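Local structure of transcriptional regulatory protein RcsB (Escherichia coli, 5I4C) at residues N44-D49 / R76-L81. The protein is the response regulator of the Rcs signalling system, binding DNA to control genes for colanic acid capsule synthesis, biofilm formation, cell division and outer membrane proteins. Residues are numbered along the deposited sequence; the frame is centred on the assembly and turned at random. Where two conformers were deposited one is given.
Sequences NLPKLD and RHFPSL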
# COMPACT_ATOMS: atom_id res chain seq x y z
N ASN A 44 2.78 -22.51 7.24
CA ASN A 44 4.23 -22.36 7.14
C ASN A 44 4.88 -21.77 8.38
O ASN A 44 6.05 -21.92 8.54
CB ASN A 44 4.51 -21.52 5.96
CG ASN A 44 4.22 -22.25 4.72
OD1 ASN A 44 4.92 -23.20 4.37
ND2 ASN A 44 3.08 -21.94 4.11
N LEU A 45 4.11 -21.20 9.28
CA LEU A 45 4.63 -20.70 10.55
C LEU A 45 5.63 -21.62 11.28
O LEU A 45 6.69 -21.17 11.63
CB LEU A 45 3.51 -20.26 11.52
CG LEU A 45 3.39 -18.74 11.69
CD1 LEU A 45 2.11 -18.33 12.38
CD2 LEU A 45 4.55 -18.21 12.47
N PRO A 46 5.29 -22.89 11.50
CA PRO A 46 6.26 -23.75 12.22
C PRO A 46 7.60 -23.88 11.50
O PRO A 46 8.62 -24.21 12.13
CB PRO A 46 5.56 -25.10 12.28
CG PRO A 46 4.09 -24.79 12.05
CD PRO A 46 4.10 -23.62 11.09
N LYS A 47 7.63 -23.59 10.20
CA LYS A 47 8.84 -23.81 9.37
C LYS A 47 9.86 -22.63 9.34
O LYS A 47 10.94 -22.72 8.72
CB LYS A 47 8.45 -24.19 7.94
CG LYS A 47 7.45 -25.34 7.81
CD LYS A 47 6.93 -25.33 6.36
CE LYS A 47 5.79 -26.27 6.14
NZ LYS A 47 5.43 -26.27 4.70
N LEU A 48 9.51 -21.53 9.98
CA LEU A 48 10.24 -20.26 9.85
C LEU A 48 10.54 -19.90 11.29
O LEU A 48 9.66 -20.02 12.13
CB LEU A 48 9.30 -19.19 9.24
CG LEU A 48 8.73 -19.51 7.85
CD1 LEU A 48 7.79 -18.40 7.41
CD2 LEU A 48 9.87 -19.64 6.86
N ASP A 49 11.72 -19.45 11.61
CA ASP A 49 12.07 -19.23 13.01
C ASP A 49 11.71 -17.75 13.38
O ASP A 49 12.56 -16.98 13.78
CB ASP A 49 13.54 -19.62 13.23
CG ASP A 49 13.77 -21.17 13.26
OD1 ASP A 49 12.84 -21.99 13.03
OD2 ASP A 49 14.92 -21.57 13.56
N ARG A 76 -2.87 -19.58 20.91
CA ARG A 76 -2.94 -20.93 21.46
C ARG A 76 -1.88 -21.82 20.87
O ARG A 76 -1.23 -22.58 21.58
CB ARG A 76 -4.31 -21.43 21.14
CG ARG A 76 -4.60 -22.73 21.69
CD ARG A 76 -6.11 -22.94 21.69
NE ARG A 76 -6.16 -24.35 21.93
CZ ARG A 76 -6.13 -25.27 20.97
NH1 ARG A 76 -6.25 -24.95 19.70
NH2 ARG A 76 -6.08 -26.54 21.32
N HIS A 77 -1.73 -21.78 19.55
CA HIS A 77 -0.80 -22.70 18.88
C HIS A 77 0.66 -22.22 18.81
O HIS A 77 1.55 -23.03 18.66
CB HIS A 77 -1.30 -23.00 17.45
CG HIS A 77 -2.50 -23.88 17.42
ND1 HIS A 77 -2.42 -25.26 17.53
CD2 HIS A 77 -3.82 -23.58 17.36
CE1 HIS A 77 -3.64 -25.77 17.48
NE2 HIS A 77 -4.50 -24.78 17.36
N PHE A 78 0.91 -20.93 18.89
CA PHE A 78 2.25 -20.31 18.84
C PHE A 78 2.33 -19.32 20.03
O PHE A 78 2.39 -18.08 19.86
CB PHE A 78 2.49 -19.62 17.50
CG PHE A 78 2.20 -20.53 16.31
CD1 PHE A 78 3.13 -21.47 15.91
CD2 PHE A 78 1.01 -20.48 15.66
CE1 PHE A 78 2.87 -22.32 14.83
CE2 PHE A 78 0.75 -21.31 14.60
CZ PHE A 78 1.68 -22.20 14.18
N PRO A 79 2.30 -19.85 21.24
CA PRO A 79 2.09 -18.89 22.36
C PRO A 79 3.20 -17.88 22.67
O PRO A 79 2.91 -16.88 23.33
CB PRO A 79 1.82 -19.80 23.57
CG PRO A 79 2.46 -21.08 23.21
CD PRO A 79 2.39 -21.24 21.71
N SER A 80 4.42 -18.05 22.21
CA SER A 80 5.47 -17.04 22.40
C SER A 80 5.72 -16.15 21.18
O SER A 80 6.61 -15.33 21.19
CB SER A 80 6.74 -17.71 22.79
OG SER A 80 6.47 -18.53 23.92
N LEU A 81 4.91 -16.31 20.13
CA LEU A 81 5.02 -15.47 18.94
C LEU A 81 4.41 -14.11 19.26
O LEU A 81 3.24 -14.04 19.70
CB LEU A 81 4.30 -16.10 17.77
CG LEU A 81 4.39 -15.37 16.44
CD1 LEU A 81 5.81 -15.30 15.92
CD2 LEU A 81 3.50 -16.04 15.42
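Leu-45 holds its chi1 at -108°, well away from a staggered position, and Phe-78 has its CG anti to the carbonyl carbon (chi1 -51°), sending its ring out from the end of helix 67-77 to meet Leu-45 and Pro-46. Leu-45 meets both Phe-78 and Leu-81. Its CD1 sits over one face of the phenyl ring, 4.2 Å from the Phe-78 centroid and displaced toward the rim, a CH-pi contact; on that face Leu-45 CB also comes within 3.8 Å of Phe-78 CZ. The closest approach to Leu-81 is made by the other methyl: Leu-45 CD2 and Leu-81 CD2 meet tip to tip at 3.8 Å, with Leu-45 CD1 also nearby. Pro-46 approaches the ring differently, its CG lying in the ring plane at the edge, 3.9 Å from Phe-78 CE1. Two adjacent residues thus take a face and an edge of one aromatic ring, and everything that crosses is apolar.

Leu-45 to Lys-47 form a short 3-10 turn, with Lys-47 N bonded to Asn-44 O at 2.8 Å, while Phe-78 to Leu-81 make a type I beta turn closed by Leu-81 N to Phe-78 O at 3.1 Å. In this CheY-like receiver domain, the contact joins two successive helix-to-strand connections: the one from helix 38-44 to strand 52-56, and the one from helix 67-77 to strand 82-87. Leu-45 reaches inward as well, touching Ile-7 of strand 4-9, so the small cluster runs from the partly exposed Phe-78 to the parallel sheet.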